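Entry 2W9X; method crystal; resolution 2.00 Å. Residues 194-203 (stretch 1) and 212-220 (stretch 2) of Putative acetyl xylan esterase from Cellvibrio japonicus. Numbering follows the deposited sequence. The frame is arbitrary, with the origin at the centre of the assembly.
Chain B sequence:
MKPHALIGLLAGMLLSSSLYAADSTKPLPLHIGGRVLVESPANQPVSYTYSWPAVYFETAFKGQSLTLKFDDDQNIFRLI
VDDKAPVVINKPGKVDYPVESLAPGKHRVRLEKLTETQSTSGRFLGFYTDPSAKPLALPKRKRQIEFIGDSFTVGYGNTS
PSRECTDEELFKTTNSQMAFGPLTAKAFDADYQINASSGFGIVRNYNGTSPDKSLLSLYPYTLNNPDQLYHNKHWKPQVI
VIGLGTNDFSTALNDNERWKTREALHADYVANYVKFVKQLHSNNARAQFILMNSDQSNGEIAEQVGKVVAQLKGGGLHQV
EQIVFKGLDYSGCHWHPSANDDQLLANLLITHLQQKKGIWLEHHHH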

ATOM      1  N   ILE B 194      11.172  18.198  -5.432  1.00 37.63           N
ATOM      2  CA  ILE B 194      12.103  17.167  -4.952  1.00 37.61           C
ATOM      3  C   ILE B 194      12.784  17.709  -3.699  1.00 38.01           C
ATOM      4  O   ILE B 194      13.848  18.314  -3.755  1.00 38.42           O
ATOM      5  CB  ILE B 194      13.163  16.748  -6.017  1.00 37.60           C
ATOM      6  CG1 ILE B 194      12.513  16.484  -7.391  1.00 36.88           C
ATOM      7  CG2 ILE B 194      13.996  15.551  -5.524  1.00 36.54           C
ATOM      8  CD1 ILE B 194      11.503  15.304  -7.435  1.00 36.35           C
ATOM      9  N   ASN B 195      12.151  17.486  -2.560  1.00 37.71           N
ATOM     10  CA  ASN B 195      12.693  17.955  -1.298  1.00 37.45           C
ATOM     11  C   ASN B 195      13.514  16.853  -0.647  1.00 37.61           C
ATOM     12  O   ASN B 195      13.050  16.125   0.234  1.00 37.82           O
ATOM     13  CB  ASN B 195      11.558  18.466  -0.421  1.00 37.01           C
ATOM     14  CG  ASN B 195      10.850  19.638  -1.056  1.00 38.12           C
ATOM     15  OD1 ASN B 195      11.497  20.526  -1.632  1.00 37.77           O
ATOM     16  ND2 ASN B 195       9.523  19.642  -0.992  1.00 39.94           N
ATOM     17  N   ALA B 196      14.739  16.727  -1.136  1.00 37.75           N
ATOM     18  CA  ALA B 196      15.661  15.703  -0.705  1.00 37.83           C
ATOM     19  C   ALA B 196      17.025  16.327  -0.453  1.00 37.79           C
ATOM     20  O   ALA B 196      17.372  17.319  -1.062  1.00 36.87           O
ATOM     21  CB  ALA B 196      15.773  14.612  -1.780  1.00 37.30           C
ATOM     22  N   SER B 197      17.809  15.704   0.419  1.00 37.50           N
ATOM     23  CA  SER B 197      19.145  16.178   0.719  1.00 37.33           C
ATOM     24  C   SER B 197      19.966  14.964   1.079  1.00 36.85           C
ATOM     25  O   SER B 197      19.499  14.124   1.842  1.00 36.11           O
ATOM     26  CB  SER B 197      19.093  17.161   1.906  1.00 37.25           C
ATOM     27  OG  SER B 197      20.341  17.797   2.087  1.00 38.50           O
ATOM     28  N   SER B 198      21.169  14.861   0.512  1.00 36.64           N
ATOM     29  CA  SER B 198      21.997  13.664   0.640  1.00 36.45           C
ATOM     30  C   SER B 198      22.520  13.424   2.052  1.00 36.55           C
ATOM     31  O   SER B 198      22.990  14.346   2.704  1.00 36.35           O
ATOM     32  CB  SER B 198      23.188  13.713  -0.335  1.00 36.26           C
ATOM     33  OG  SER B 198      22.760  13.693  -1.682  1.00 35.63           O
ATOM     34  N   GLY B 199      22.457  12.169   2.499  1.00 36.81           N
ATOM     35  CA  GLY B 199      22.996  11.780   3.804  1.00 36.90           C
ATOM     36  C   GLY B 199      21.993  11.813   4.948  1.00 36.84           C
ATOM     37  O   GLY B 199      22.293  11.350   6.057  1.00 36.53           O
ATOM     38  N   PHE B 200      20.792  12.326   4.688  1.00 37.07           N
ATOM     39  CA  PHE B 200      19.847  12.607   5.786  1.00 36.55           C
ATOM     40  C   PHE B 200      18.827  11.478   5.998  1.00 36.50           C
ATOM     41  O   PHE B 200      18.481  10.745   5.063  1.00 35.99           O
ATOM     42  CB  PHE B 200      19.154  13.980   5.622  1.00 36.41           C
ATOM     43  CG  PHE B 200      20.059  15.167   5.920  1.00 37.72           C
ATOM     44  CD1 PHE B 200      20.224  15.627   7.224  1.00 36.56           C
ATOM     45  CD2 PHE B 200      20.754  15.817   4.878  1.00 36.71           C
ATOM     46  CE1 PHE B 200      21.071  16.717   7.509  1.00 37.16           C
ATOM     47  CE2 PHE B 200      21.596  16.896   5.138  1.00 36.41           C
ATOM     48  CZ  PHE B 200      21.753  17.357   6.461  1.00 37.06           C
ATOM     49  N   GLY B 201      18.366  11.344   7.241  1.00 36.80           N
ATOM     50  CA  GLY B 201      17.382  10.321   7.604  1.00 36.58           C
ATOM     51  C   GLY B 201      16.168  10.916   8.305  1.00 36.48           C
ATOM     52  O   GLY B 201      16.050  12.132   8.423  1.00 36.50           O
ATOM     53  N   ILE B 202      15.255  10.051   8.743  1.00 36.10           N
ATOM     54  CA  ILE B 202      14.123  10.449   9.625  1.00 35.46           C
ATOM     55  C   ILE B 202      14.583  11.074  10.947  1.00 35.77           C
ATOM     56  O   ILE B 202      14.111  12.160  11.328  1.00 34.42           O
ATOM     57  CB  ILE B 202      13.175   9.235   9.907  1.00 34.62           C
ATOM     58  CG1 ILE B 202      12.489   8.778   8.615  1.00 34.09           C
ATOM     59  CG2 ILE B 202      12.156   9.527  11.038  1.00 33.98           C
ATOM     60  CD1 ILE B 202      11.585   9.803   7.957  1.00 35.26           C
ATOM     61  N   VAL B 203      15.482  10.385  11.661  1.00 36.36           N
ATOM     62  CA  VAL B 203      16.023  10.896  12.934  1.00 36.84           C
ATOM     63  C   VAL B 203      17.543  10.854  12.944  1.00 37.24           C
ATOM     64  O   VAL B 203      18.191  11.648  13.641  1.00 36.85           O
ATOM     65  CB  VAL B 203      15.503  10.113  14.206  1.00 37.72           C
ATOM     66  CG1 VAL B 203      14.012  10.384  14.469  1.00 37.85           C
ATOM     67  CG2 VAL B 203      15.796   8.605  14.118  1.00 36.35           C
ATOM     68  N   ASP B 212      22.562  17.169  15.161  1.00 40.43           N
ATOM     69  CA  ASP B 212      21.669  18.290  15.476  1.00 40.79           C
ATOM     70  C   ASP B 212      20.547  18.457  14.448  1.00 40.38           C
ATOM     71  O   ASP B 212      19.685  19.334  14.591  1.00 40.40           O
ATOM     72  CB  ASP B 212      22.475  19.601  15.616  1.00 41.23           C
ATOM     73  CG  ASP B 212      23.215  20.010  14.315  1.00 43.30           C
ATOM     74  OD1 ASP B 212      23.793  19.145  13.598  1.00 41.89           O
ATOM     75  OD2 ASP B 212      23.244  21.236  14.034  1.00 45.92           O
ATOM     76  N   LYS B 213      20.562  17.593  13.430  1.00 39.67           N
ATOM     77  CA  LYS B 213      19.683  17.690  12.277  1.00 39.61           C
ATOM     78  C   LYS B 213      19.134  16.326  11.831  1.00 38.97           C
ATOM     79  O   LYS B 213      19.584  15.270  12.293  1.00 38.47           O
ATOM     80  CB  LYS B 213      20.452  18.291  11.088  1.00 40.03           C
ATOM     81  CG  LYS B 213      20.848  19.739  11.253  1.00 41.09           C
ATOM     82  CD  LYS B 213      21.695  20.214  10.099  1.00 44.26           C
ATOM     83  CE  LYS B 213      22.079  21.672  10.313  1.00 45.98           C
ATOM     84  NZ  LYS B 213      23.082  22.099   9.303  1.00 49.70           N
ATOM     85  N   SER B 214      18.160  16.396  10.923  1.00 38.49           N
ATOM     86  CA  SER B 214      17.624  15.271  10.162  1.00 38.82           C
ATOM     87  C   SER B 214      16.965  15.883   8.918  1.00 38.76           C
ATOM     88  O   SER B 214      16.880  17.106   8.794  1.00 38.93           O
ATOM     89  CB  SER B 214      16.578  14.512  10.988  1.00 38.59           C
ATOM     90  OG  SER B 214      15.462  15.349  11.225  1.00 39.05           O
ATOM     91  N   LEU B 215      16.477  15.052   8.008  1.00 38.81           N
ATOM     92  CA  LEU B 215      15.707  15.569   6.871  1.00 39.13           C
ATOM     93  C   LEU B 215      14.484  16.336   7.367  1.00 39.00           C
ATOM     94  O   LEU B 215      14.156  17.400   6.844  1.00 39.15           O
ATOM     95  CB  LEU B 215      15.279  14.440   5.914  1.00 38.42           C
ATOM     96  CG  LEU B 215      14.931  14.797   4.464  1.00 38.67           C
ATOM     97  CD1 LEU B 215      13.565  15.469   4.297  1.00 39.00           C
ATOM     98  CD2 LEU B 215      16.035  15.685   3.835  1.00 36.57           C
ATOM     99  N   LEU B 216      13.822  15.778   8.378  1.00 39.15           N
ATOM    100  CA  LEU B 216      12.624  16.353   8.978  1.00 39.65           C
ATOM    101  C   LEU B 216      12.820  17.803   9.497  1.00 39.17           C
ATOM    102  O   LEU B 216      11.914  18.620   9.375  1.00 38.97           O
ATOM    103  CB  LEU B 216      12.084  15.420  10.088  1.00 40.44           C
ATOM    104  CG  LEU B 216      11.142  14.277   9.628  1.00 40.49           C
ATOM    105  CD1 LEU B 216      11.371  13.817   8.258  1.00 38.55           C
ATOM    106  CD2 LEU B 216      11.076  13.096  10.587  1.00 40.40           C
ATOM    107  N   SER B 217      13.996  18.113  10.035  1.00 38.45           N
ATOM    108  CA  SER B 217      14.258  19.459  10.572  1.00 38.57           C
ATOM    109  C   SER B 217      14.578  20.459   9.457  1.00 38.18           C
ATOM    110  O   SER B 217      14.357  21.649   9.607  1.00 37.11           O
ATOM    111  CB  SER B 217      15.377  19.435  11.626  1.00 38.64           C
ATOM    112  OG  SER B 217      16.618  19.133  11.019  1.00 38.74           O
ATOM    113  N   LEU B 218      15.074  19.950   8.330  1.00 38.29           N
ATOM    114  CA  LEU B 218      15.364  20.767   7.160  1.00 39.00           C
ATOM    115  C   LEU B 218      14.102  21.027   6.367  1.00 39.30           C
ATOM    116  O   LEU B 218      13.964  22.065   5.719  1.00 39.38           O
ATOM    117  CB  LEU B 218      16.359  20.051   6.248  1.00 38.80           C
ATOM    118  CG  LEU B 218      17.767  19.799   6.802  1.00 39.63           C
ATOM    119  CD1 LEU B 218      18.445  18.756   5.934  1.00 41.34           C
ATOM    120  CD2 LEU B 218      18.573  21.077   6.824  1.00 41.95           C
ATOM    121  N   TYR B 219      13.187  20.061   6.436  1.00 39.67           N
ATOM    122  CA  TYR B 219      12.004  20.013   5.588  1.00 39.43           C
ATOM    123  C   TYR B 219      11.108  21.263   5.604  1.00 39.66           C
ATOM    124  O   TYR B 219      10.560  21.611   4.566  1.00 40.18           O
ATOM    125  CB  TYR B 219      11.178  18.742   5.852  1.00 38.51           C
ATOM    126  CG  TYR B 219       9.998  18.659   4.910  1.00 39.11           C
ATOM    127  CD1 TYR B 219      10.135  18.108   3.619  1.00 37.75           C
ATOM    128  CD2 TYR B 219       8.753  19.167   5.289  1.00 39.37           C
ATOM    129  CE1 TYR B 219       9.057  18.073   2.744  1.00 36.35           C
ATOM    130  CE2 TYR B 219       7.670  19.126   4.421  1.00 39.65           C
ATOM    131  CZ  TYR B 219       7.836  18.581   3.148  1.00 37.32           C
ATOM    132  OH  TYR B 219       6.746  18.560   2.311  1.00 38.17           O
ATOM    133  N   PRO B 220      10.933  21.930   6.768  1.00 40.24           N
ATOM    134  CA  PRO B 220      10.000  23.066   6.775  1.00 40.74           C
ATOM    135  C   PRO B 220      10.448  24.305   5.993  1.00 40.83           C
ATOM    136  O   PRO B 220       9.648  25.209   5.795  1.00 40.71           O
ATOM    137  CB  PRO B 220       9.895  23.421   8.269  1.00 40.55           C
ATOM    138  CG  PRO B 220      10.365  22.190   8.990  1.00 41.08           C
ATOM    139  CD  PRO B 220      11.473  21.698   8.118  1.00 39.84           C
TER
HETATM  140  O   HOH W   1      13.615  13.914  13.212  1.00 40.99           O
HETATM  141  O   HOH W   2      20.434  13.146  13.817  1.00 27.85           O

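The clearest direct polar link between the two stretches is a backbone hydrogen bond. Leu-215 N donates to Gly-201 O at 3.0 Å with an N-H...acceptor angle of 154°, so the first turn of the helix, whose leading amides lack partners within the helix, is met by a loop carbonyl. The same oxygen, Gly-201 O, lies 3.5 Å from Ser-214 CB, which places the residue before the helix tightly against the loop. Ser-214 is the N-cap: its OG accepts a weak bond from Ser-217 N (3.3 Å, 144°), while Ser-217 OG donates back to Ser-214 O at 3.0 Å.

Water extends the polar contact. Water 1 donates to Ile-202 O at 2.6 Å and is hydrogen-bonded to Ser-214 OG at 3.1 Å, bridging loop and cap. Water 2 lies 2.7 Å from Val-203 O and 2.7 Å from Lys-213 O, within hydrogen-bonding reach of both; these two carbonyl oxygens are 4.1 Å apart, and neither can donate to the other.

The apolar contact centres on Phe-200, whose CA-to-CB bond points toward stretch 2. Leu-218 CD1 sits 3.5 Å from the centroid of the Phe-200 ring and 7° off its normal, a CH-pi contact almost squarely over one face. Lys-213 CB approaches the ring edge, 4.0 Å from Phe-200 CE1, and its chain then leads away. Nearer the backbone, Phe-200 CB packs against Leu-215 CB at 3.9 Å.

Leu-215 also reaches the strand end of stretch 1, with its CD2 3.8 Å from Ser-197 N and its CD1 4.1 Å from Asn-195 O. Farther along stretch 2, Tyr-219 CE1 comes within 4.1 Å of Asn-195 CB. Ile-202 points away at CB, yet its CG2 still meets Leu-216 CD2 at 3.8 Å. Together the stretches bury 533 Å², summed over both sides.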